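Local coordinates for protein ADP/ATP-dependent NAD(P)H-hydrate dehydratase (Bacillus subtilis, PDB 3RPZ) that dehydrates hydrated NADH and NADPH at the expense of ADP or ATP, which restores the normal reduced cofactors, at residues 203-217 with 240-254. Residues are numbered along the deposited sequence; the frame is centred on the assembly and turned at random. Where two conformers were deposited one is given.
Sequences WLNPTGNGALAKGGT and LNAVYLHGACAELWT. With AMP (adenosine monophosphate), chain C.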
ATOM      1  N   TRP A 203      29.586 -15.662 -18.680  1.00 17.36           N
ATOM      2  CA  TRP A 203      28.396 -16.511 -18.651  1.00 16.88           C
ATOM      3  C   TRP A 203      27.258 -15.814 -19.363  1.00 17.53           C
ATOM      4  O   TRP A 203      27.244 -14.593 -19.510  1.00 17.75           O
ATOM      5  CB  TRP A 203      27.980 -16.820 -17.215  1.00 17.70           C
ATOM      6  CG  TRP A 203      29.010 -17.513 -16.401  1.00 18.10           C
ATOM      7  CD1 TRP A 203      30.077 -16.937 -15.705  1.00 19.55           C
ATOM      8  CD2 TRP A 203      29.112 -18.915 -16.166  1.00 18.28           C
ATOM      9  NE1 TRP A 203      30.782 -17.899 -15.055  1.00 20.74           N
ATOM     10  CE2 TRP A 203      30.225 -19.120 -15.314  1.00 19.52           C
ATOM     11  CE3 TRP A 203      28.377 -20.013 -16.585  1.00 19.66           C
ATOM     12  CZ2 TRP A 203      30.595 -20.372 -14.875  1.00 23.90           C
ATOM     13  CZ3 TRP A 203      28.738 -21.269 -16.121  1.00 21.92           C
ATOM     14  CH2 TRP A 203      29.851 -21.433 -15.311  1.00 21.75           C
ATOM     15  N   LEU A 204      26.294 -16.617 -19.818  1.00 16.11           N
ATOM     16  CA  LEU A 204      24.996 -16.134 -20.313  1.00 17.05           C
ATOM     17  C   LEU A 204      23.936 -16.514 -19.306  1.00 16.85           C
ATOM     18  O   LEU A 204      23.969 -17.599 -18.736  1.00 17.46           O
ATOM     19  CB  LEU A 204      24.642 -16.729 -21.665  1.00 18.16           C
ATOM     20  CG  LEU A 204      25.599 -16.454 -22.816  1.00 19.99           C
ATOM     21  CD1 LEU A 204      25.029 -17.058 -24.121  1.00 21.39           C
ATOM     22  CD2 LEU A 204      25.879 -14.959 -23.007  1.00 20.64           C
ATOM     23  N   ASN A 205      22.936 -15.653 -19.171  1.00 16.45           N
ATOM     24  CA  ASN A 205      21.808 -15.946 -18.312  1.00 16.21           C
ATOM     25  C   ASN A 205      20.678 -16.590 -19.100  1.00 16.25           C
ATOM     26  O   ASN A 205      20.262 -16.023 -20.117  1.00 16.82           O
ATOM     27  CB  ASN A 205      21.252 -14.673 -17.703  1.00 15.67           C
ATOM     28  CG  ASN A 205      20.175 -15.007 -16.703  1.00 15.48           C
ATOM     29  OD1 ASN A 205      20.416 -15.721 -15.744  1.00 15.67           O
ATOM     30  ND2 ASN A 205      18.970 -14.513 -16.943  1.00 14.71           N
ATOM     31  N   PRO A 206      20.176 -17.757 -18.661  1.00 16.66           N
ATOM     32  CA  PRO A 206      19.143 -18.451 -19.423  1.00 16.77           C
ATOM     33  C   PRO A 206      17.704 -18.116 -19.066  1.00 17.19           C
ATOM     34  O   PRO A 206      16.778 -18.672 -19.684  1.00 20.31           O
ATOM     35  CB  PRO A 206      19.381 -19.925 -19.044  1.00 17.47           C
ATOM     36  CG  PRO A 206      19.903 -19.881 -17.658  1.00 17.06           C
ATOM     37  CD  PRO A 206      20.727 -18.605 -17.574  1.00 16.80           C
ATOM     38  N   THR A 207      17.497 -17.264 -18.095  1.00 15.75           N
ATOM     39  CA  THR A 207      16.159 -16.967 -17.608  1.00 15.58           C
ATOM     40  C   THR A 207      15.647 -15.595 -18.025  1.00 17.00           C
ATOM     41  O   THR A 207      16.384 -14.692 -18.364  1.00 17.30           O
ATOM     42  CB  THR A 207      16.084 -17.079 -16.071  1.00 15.34           C
ATOM     43  OG1 THR A 207      16.872 -16.057 -15.501  1.00 14.85           O
ATOM     44  CG2 THR A 207      16.506 -18.431 -15.556  1.00 17.36           C
ATOM     45  N   GLY A 208      14.335 -15.447 -17.919  1.00 16.61           N
ATOM     46  CA  GLY A 208      13.640 -14.242 -18.251  1.00 16.38           C
ATOM     47  C   GLY A 208      12.867 -14.257 -19.531  1.00 16.00           C
ATOM     48  O   GLY A 208      13.010 -15.190 -20.339  1.00 18.63           O
ATOM     49  N   ASN A 209      11.981 -13.289 -19.711  1.00 15.91           N
ATOM     50  CA  ASN A 209      11.136 -13.204 -20.894  1.00 15.09           C
ATOM     51  C   ASN A 209      10.680 -11.778 -21.108  1.00 14.89           C
ATOM     52  O   ASN A 209      11.138 -10.886 -20.337  1.00 14.68           O
ATOM     53  CB  ASN A 209       9.977 -14.182 -20.817  1.00 16.21           C
ATOM     54  CG  ASN A 209       9.103 -13.942 -19.635  1.00 16.47           C
ATOM     55  OD1 ASN A 209       8.857 -12.783 -19.280  1.00 16.41           O
ATOM     56  ND2 ASN A 209       8.647 -15.022 -18.943  1.00 18.51           N
ATOM     57  N   GLY A 210       9.838 -11.536 -22.106  1.00 15.31           N
ATOM     58  CA  GLY A 210       9.429 -10.180 -22.415  1.00 15.44           C
ATOM     59  C   GLY A 210       8.584  -9.502 -21.347  1.00 15.40           C
ATOM     60  O   GLY A 210       8.326  -8.301 -21.433  1.00 14.49           O
ATOM     61  N   ALA A 211       8.165 -10.218 -20.320  1.00 14.72           N
ATOM     62  CA  ALA A 211       7.529  -9.549 -19.167  1.00 14.50           C
ATOM     63  C   ALA A 211       8.455  -8.538 -18.559  1.00 14.47           C
ATOM     64  O   ALA A 211       8.008  -7.549 -17.950  1.00 14.04           O
ATOM     65  CB  ALA A 211       7.020 -10.537 -18.139  1.00 15.01           C
ATOM     66  N   LEU A 212       9.754  -8.753 -18.694  1.00 13.58           N
ATOM     67  CA  LEU A 212      10.775  -7.840 -18.159  1.00 13.79           C
ATOM     68  C   LEU A 212      10.987  -6.590 -18.992  1.00 13.26           C
ATOM     69  O   LEU A 212      11.679  -5.668 -18.554  1.00 13.37           O
ATOM     70  CB  LEU A 212      12.118  -8.572 -17.954  1.00 13.45           C
ATOM     71  CG  LEU A 212      12.086  -9.685 -16.934  1.00 13.04           C
ATOM     72  CD1 LEU A 212      13.382 -10.481 -17.007  1.00 14.10           C
ATOM     73  CD2 LEU A 212      11.856  -9.138 -15.527  1.00 13.91           C
ATOM     74  N   ALA A 213      10.417  -6.549 -20.188  1.00 13.72           N
ATOM     75  CA  ALA A 213      10.610  -5.429 -21.134  1.00 13.62           C
ATOM     76  C   ALA A 213       9.686  -4.245 -20.820  1.00 14.33           C
ATOM     77  O   ALA A 213       8.771  -3.912 -21.566  1.00 14.29           O
ATOM     78  CB  ALA A 213      10.417  -5.922 -22.571  1.00 14.71           C
ATOM     79  N   LYS A 214       9.919  -3.689 -19.625  1.00 12.96           N
ATOM     80  CA  LYS A 214       9.047  -2.610 -19.093  1.00 13.07           C
ATOM     81  C   LYS A 214       9.837  -1.843 -18.066  1.00 13.05           C
ATOM     82  O   LYS A 214      10.641  -2.397 -17.325  1.00 13.56           O
ATOM     83  CB  LYS A 214       7.756  -3.158 -18.525  1.00 12.96           C
ATOM     84  CG  LYS A 214       6.676  -2.093 -18.282  1.00 13.35           C
ATOM     85  CD  LYS A 214       5.414  -2.628 -17.690  1.00 12.91           C
ATOM     86  CE  LYS A 214       4.652  -3.577 -18.611  1.00 12.94           C
ATOM     87  NZ  LYS A 214       3.540  -4.259 -17.901  1.00 12.44           N
ATOM     88  N   GLY A 215       9.555  -0.554 -17.965  1.00 13.21           N
ATOM     89  CA  GLY A 215      10.247   0.319 -17.036  1.00 13.22           C
ATOM     90  C   GLY A 215      10.295  -0.223 -15.616  1.00 12.78           C
ATOM     91  O   GLY A 215       9.283  -0.621 -15.044  1.00 13.34           O
ATOM     92  N   GLY A 216      11.505  -0.095 -15.045  1.00 12.86           N
ATOM     93  CA  GLY A 216      11.727  -0.433 -13.670  1.00 12.27           C
ATOM     94  C   GLY A 216      12.417  -1.735 -13.428  1.00 12.98           C
ATOM     95  O   GLY A 216      12.971  -1.982 -12.355  1.00 13.37           O
ATOM     96  N   THR A 217      12.317  -2.670 -14.377  1.00 13.18           N
ATOM     97  CA  THR A 217      12.856  -3.988 -14.083  1.00 12.27           C
ATOM     98  C   THR A 217      14.361  -3.988 -13.868  1.00 12.36           C
ATOM     99  O   THR A 217      14.867  -4.781 -13.040  1.00 12.77           O
ATOM    100  CB  THR A 217      12.441  -5.019 -15.122  1.00 12.33           C
ATOM    101  OG1 THR A 217      12.969  -4.613 -16.369  1.00 13.31           O
ATOM    102  CG2 THR A 217      10.916  -5.166 -15.202  1.00 13.69           C
ATOM    103  N   LEU A 240      25.734 -13.429 -10.567  1.00 14.36           N
ATOM    104  CA  LEU A 240      25.138 -14.465 -11.435  1.00 14.84           C
ATOM    105  C   LEU A 240      23.785 -14.952 -10.913  1.00 14.96           C
ATOM    106  O   LEU A 240      22.817 -15.087 -11.669  1.00 14.72           O
ATOM    107  CB  LEU A 240      26.104 -15.666 -11.589  1.00 15.32           C
ATOM    108  CG  LEU A 240      27.357 -15.326 -12.388  1.00 14.25           C
ATOM    109  CD1 LEU A 240      28.475 -16.324 -12.000  1.00 16.42           C
ATOM    110  CD2 LEU A 240      27.056 -15.361 -13.863  1.00 16.27           C
ATOM    111  N   ASN A 241      23.685 -15.151  -9.602  1.00 14.68           N
ATOM    112  CA  ASN A 241      22.421 -15.574  -9.000  1.00 14.54           C
ATOM    113  C   ASN A 241      21.365 -14.497  -9.020  1.00 13.64           C
ATOM    114  O   ASN A 241      20.192 -14.819  -9.169  1.00 14.67           O
ATOM    115  CB  ASN A 241      22.610 -16.120  -7.587  1.00 14.41           C
ATOM    116  CG  ASN A 241      23.351 -17.488  -7.594  1.00 16.59           C
ATOM    117  OD1 ASN A 241      23.323 -18.200  -8.622  1.00 16.00           O
ATOM    118  ND2 ASN A 241      23.985 -17.872  -6.481  1.00 15.98           N
ATOM    119  N   ALA A 242      21.748 -13.227  -8.904  1.00 13.74           N
ATOM    120  CA  ALA A 242      20.791 -12.162  -8.968  1.00 13.77           C
ATOM    121  C   ALA A 242      20.184 -12.095 -10.337  1.00 14.04           C
ATOM    122  O   ALA A 242      18.956 -11.993 -10.498  1.00 13.45           O
ATOM    123  CB  ALA A 242      21.436 -10.818  -8.575  1.00 13.89           C
ATOM    124  N   VAL A 243      21.036 -12.107 -11.374  1.00 14.18           N
ATOM    125  CA  VAL A 243      20.554 -12.012 -12.761  1.00 14.05           C
ATOM    126  C   VAL A 243      19.637 -13.231 -13.065  1.00 13.78           C
ATOM    127  O   VAL A 243      18.525 -13.094 -13.621  1.00 14.30           O
ATOM    128  CB  VAL A 243      21.707 -11.959 -13.730  1.00 13.16           C
ATOM    129  CG1 VAL A 243      21.222 -12.012 -15.163  1.00 14.58           C
ATOM    130  CG2 VAL A 243      22.501 -10.671 -13.501  1.00 14.66           C
ATOM    131  N   TYR A 244      20.044 -14.400 -12.607  1.00 13.39           N
ATOM    132  CA  TYR A 244      19.269 -15.623 -12.844  1.00 14.13           C
ATOM    133  C   TYR A 244      17.919 -15.591 -12.153  1.00 13.34           C
ATOM    134  O   TYR A 244      16.886 -15.833 -12.769  1.00 14.61           O
ATOM    135  CB  TYR A 244      20.065 -16.870 -12.387  1.00 14.82           C
ATOM    136  CG  TYR A 244      19.413 -18.182 -12.691  1.00 15.67           C
ATOM    137  CD1 TYR A 244      18.310 -18.608 -11.979  1.00 16.02           C
ATOM    138  CD2 TYR A 244      19.899 -18.978 -13.692  1.00 15.21           C
ATOM    139  CE1 TYR A 244      17.689 -19.824 -12.293  1.00 16.18           C
ATOM    140  CE2 TYR A 244      19.304 -20.189 -13.984  1.00 16.80           C
ATOM    141  CZ  TYR A 244      18.191 -20.573 -13.279  1.00 16.08           C
ATOM    142  OH  TYR A 244      17.575 -21.830 -13.620  1.00 19.69           O
ATOM    143  N   LEU A 245      17.916 -15.279 -10.874  1.00 13.58           N
ATOM    144  CA  LEU A 245      16.655 -15.282 -10.131  1.00 13.69           C
ATOM    145  C   LEU A 245      15.719 -14.185 -10.594  1.00 13.38           C
ATOM    146  O   LEU A 245      14.516 -14.378 -10.607  1.00 13.54           O
ATOM    147  CB  LEU A 245      16.914 -15.255  -8.623  1.00 14.32           C
ATOM    148  CG  LEU A 245      17.488 -16.559  -8.075  1.00 13.81           C
ATOM    149  CD1 LEU A 245      17.947 -16.406  -6.616  1.00 17.24           C
ATOM    150  CD2 LEU A 245      16.550 -17.765  -8.210  1.00 17.98           C
ATOM    151  N   HIS A 246      16.261 -13.024 -10.962  1.00 12.73           N
ATOM    152  CA  HIS A 246      15.457 -11.925 -11.548  1.00 13.62           C
ATOM    153  C   HIS A 246      14.680 -12.435 -12.751  1.00 13.05           C
ATOM    154  O   HIS A 246      13.458 -12.267 -12.812  1.00 13.43           O
ATOM    155  CB  HIS A 246      16.404 -10.794 -11.866  1.00 13.16           C
ATOM    156  CG  HIS A 246      15.827  -9.607 -12.558  1.00 13.21           C
ATOM    157  ND1 HIS A 246      15.925  -9.440 -13.931  1.00 13.99           N
ATOM    158  CD2 HIS A 246      15.202  -8.502 -12.071  1.00 13.00           C
ATOM    159  CE1 HIS A 246      15.409  -8.243 -14.235  1.00 13.48           C
ATOM    160  NE2 HIS A 246      14.980  -7.651 -13.127  1.00 13.44           N
ATOM    161  N   GLY A 247      15.353 -13.149 -13.644  1.00 13.17           N
ATOM    162  CA  GLY A 247      14.670 -13.711 -14.805  1.00 13.28           C
ATOM    163  C   GLY A 247      13.697 -14.808 -14.419  1.00 13.90           C
ATOM    164  O   GLY A 247      12.602 -14.912 -14.981  1.00 14.23           O
ATOM    165  N   ALA A 248      14.062 -15.660 -13.459  1.00 14.29           N
ATOM    166  CA  ALA A 248      13.192 -16.738 -13.003  1.00 13.95           C
ATOM    167  C   ALA A 248      11.880 -16.206 -12.435  1.00 14.79           C
ATOM    168  O   ALA A 248      10.844 -16.859 -12.554  1.00 15.32           O
ATOM    169  CB  ALA A 248      13.918 -17.632 -11.991  1.00 14.95           C
ATOM    170  N   CYS A 249      11.922 -15.044 -11.798  1.00 13.59           N
ATOM    171  CA  CYS A 249      10.704 -14.444 -11.261  1.00 14.15           C
ATOM    172  C   CYS A 249       9.735 -14.100 -12.367  1.00 14.70           C
ATOM    173  O   CYS A 249       8.515 -14.297 -12.221  1.00 14.62           O
ATOM    174  CB  CYS A 249      11.017 -13.216 -10.430  1.00 13.99           C
ATOM    175  SG  CYS A 249      11.831 -13.590  -8.832  1.00 15.14           S
ATOM    176  N   ALA A 250      10.236 -13.552 -13.484  1.00 13.52           N
ATOM    177  CA  ALA A 250       9.381 -13.287 -14.634  1.00 14.33           C
ATOM    178  C   ALA A 250       8.821 -14.552 -15.241  1.00 15.52           C
ATOM    179  O   ALA A 250       7.676 -14.559 -15.689  1.00 16.73           O
ATOM    180  CB  ALA A 250      10.178 -12.501 -15.686  1.00 15.06           C
ATOM    181  N   GLU A 251       9.587 -15.623 -15.244  1.00 14.64           N
ATOM    182  CA  GLU A 251       9.071 -16.890 -15.778  1.00 16.20           C
ATOM    183  C   GLU A 251       7.985 -17.466 -14.890  1.00 16.79           C
ATOM    184  O   GLU A 251       7.015 -18.011 -15.421  1.00 18.02           O
ATOM    185  CB  GLU A 251      10.191 -17.901 -15.974  1.00 16.95           C
ATOM    186  CG  GLU A 251      11.199 -17.459 -17.006  1.00 17.50           C
ATOM    187  CD  GLU A 251      12.324 -18.429 -17.241  1.00 22.63           C
ATOM    188  OE1 GLU A 251      12.214 -19.608 -16.802  1.00 28.49           O
ATOM    189  OE2 GLU A 251      13.239 -18.099 -17.991  1.00 23.31           O
ATOM    190  N   LEU A 252       8.095 -17.360 -13.570  1.00 16.68           N
ATOM    191  CA  LEU A 252       7.007 -17.746 -12.669  0.50 18.03           C
ATOM    192  C   LEU A 252       5.777 -16.950 -12.996  1.00 18.24           C
ATOM    193  O   LEU A 252       4.683 -17.492 -13.134  1.00 18.81           O
ATOM    194  CB  LEU A 252       7.370 -17.513 -11.192  0.50 19.05           C
ATOM    195  CG  LEU A 252       6.274 -17.871 -10.163  0.50 20.22           C
ATOM    196  CD1 LEU A 252       5.166 -16.834 -10.036  0.50 22.11           C
ATOM    197  CD2 LEU A 252       5.661 -19.262 -10.448  0.50 20.37           C
ATOM    198  N   TRP A 253       5.928 -15.630 -13.115  1.00 17.20           N
ATOM    199  CA  TRP A 253       4.773 -14.759 -13.397  1.00 17.40           C
ATOM    200  C   TRP A 253       3.995 -15.204 -14.569  1.00 17.92           C
ATOM    201  O   TRP A 253       2.749 -15.229 -14.545  1.00 18.05           O
ATOM    202  CB  TRP A 253       5.259 -13.340 -13.730  1.00 18.32           C
ATOM    203  CG  TRP A 253       4.184 -12.333 -14.184  1.00 17.65           C
ATOM    204  CD1 TRP A 253       3.925 -11.893 -15.457  1.00 18.56           C
ATOM    205  CD2 TRP A 253       3.294 -11.639 -13.332  1.00 15.35           C
ATOM    206  NE1 TRP A 253       2.919 -10.977 -15.453  1.00 15.79           N
ATOM    207  CE2 TRP A 253       2.528 -10.772 -14.167  1.00 16.23           C
ATOM    208  CE3 TRP A 253       3.023 -11.665 -11.942  1.00 17.23           C
ATOM    209  CZ2 TRP A 253       1.556  -9.950 -13.636  1.00 15.38           C
ATOM    210  CZ3 TRP A 253       2.112 -10.848 -11.439  1.00 19.38           C
ATOM    211  CH2 TRP A 253       1.370  -9.975 -12.281  1.00 17.80           C
ATOM    212  N   THR A 254       4.680 -15.521 -15.656  1.00 16.84           N
ATOM    213  CA  THR A 254       3.994 -15.828 -16.901  1.00 17.96           C
ATOM    214  C   THR A 254       3.290 -17.168 -16.913  1.00 18.48           C
ATOM    215  O   THR A 254       2.518 -17.485 -17.824  1.00 19.53           O
ATOM    216  CB  THR A 254       4.873 -15.644 -18.165  1.00 18.55           C
ATOM    217  OG1 THR A 254       6.094 -16.403 -17.988  1.00 20.49           O
ATOM    218  CG2 THR A 254       5.209 -14.220 -18.371  1.00 20.65           C
TER
HETATM  219  P   AMP C 278      16.576  -1.856 -17.812  1.00 14.61           P
HETATM  220  O1P AMP C 278      15.289  -1.561 -16.961  1.00 17.93           O
HETATM  221  O2P AMP C 278      16.302  -1.387 -19.186  1.00 18.62           O
HETATM  222  O3P AMP C 278      17.746  -1.237 -17.074  1.00 13.16           O
HETATM  223  O5' AMP C 278      16.774  -3.350 -17.568  1.00 14.46           O
HETATM  224  C5' AMP C 278      15.836  -4.321 -18.173  1.00 14.29           C
HETATM  225  C4' AMP C 278      15.965  -5.630 -17.478  1.00 13.48           C
HETATM  226  O4' AMP C 278      14.946  -6.556 -17.979  1.00 14.37           O
HETATM  227  C3' AMP C 278      17.293  -6.334 -17.651  1.00 13.02           C
HETATM  228  O3' AMP C 278      17.506  -7.210 -16.562  1.00 14.92           O
HETATM  229  C2' AMP C 278      16.978  -7.097 -18.947  1.00 13.79           C
HETATM  230  O2' AMP C 278      17.924  -8.145 -19.236  1.00 14.89           O
HETATM  231  C1' AMP C 278      15.599  -7.638 -18.646  1.00 15.11           C
HETATM  232  N9  AMP C 278      14.805  -7.856 -19.862  1.00 13.26           N
HETATM  233  C8  AMP C 278      14.154  -6.927 -20.574  1.00 14.68           C
HETATM  234  N7  AMP C 278      13.528  -7.474 -21.666  1.00 16.16           N
HETATM  235  C5  AMP C 278      13.805  -8.790 -21.577  1.00 15.52           C
HETATM  236  C6  AMP C 278      13.482  -9.958 -22.432  1.00 15.66           C
HETATM  237  N6  AMP C 278      12.742  -9.770 -23.542  1.00 17.01           N
HETATM  238  N1  AMP C 278      13.973 -11.125 -22.023  1.00 16.23           N
HETATM  239  C2  AMP C 278      14.711 -11.296 -20.917  1.00 16.52           C
HETATM  240  N3  AMP C 278      15.075 -10.268 -20.089  1.00 15.25           N
HETATM  241  C4  AMP C 278      14.642  -9.100 -20.465  1.00 13.80           C
HETATM  242  O   HOH W   1      23.042 -15.611 -14.556  1.00 16.78           O
HETATM  243  O   HOH W   2      14.791 -20.593 -18.324  1.00 50.54           O
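Thr207 and Gly208, in the connection 205-216, lie directly against the backbone of helix 235-256 at Gly247. From Thr207 CB, which lies 3.6 Å from Glu251 OE2, the side chain splits two ways. OG1, held between the backbone N and carbonyl carbon (chi1 67°), donates to a lone pair of Tyr244 O at 2.7 Å, a carbonyl that also takes the helical bond from Ala248 N; OG1 in turn accepts from Asn205 ND2. CG2 sits over the centre of the Tyr244 ring, 3.6 Å from its centroid, a CH-pi contact. At Gly247, with no side chain, the backbones meet: Gly208 CA is 3.6 Å from Gly247 CA, and Thr207 OG1 3.3 Å from the same atom. Extended beyond CG, Glu251 reaches back and receives Gly208 N on the anti side of OE2 at 2.9 Å. Asn209 OD1 accepts from Ala211 N, an Asx turn, while ND2 gives a weak bond to Ala250 O. Leu212 CG rests on Ala250 CB at 3.6 Å; its CB and CD1 meet the AMP base. His246 NE2 donates to Thr217 O at 2.9 Å, from above the carbonyl plane. Gly208-Ala213, Thr217 and His246 form much of the AMP pocket, backed by helix 235-256. The connection links strand 202-204, last in chain order of the mixed sheet, to helix 217-231; His246 also packs on Leu221 there and on Leu267 of helix 264-277.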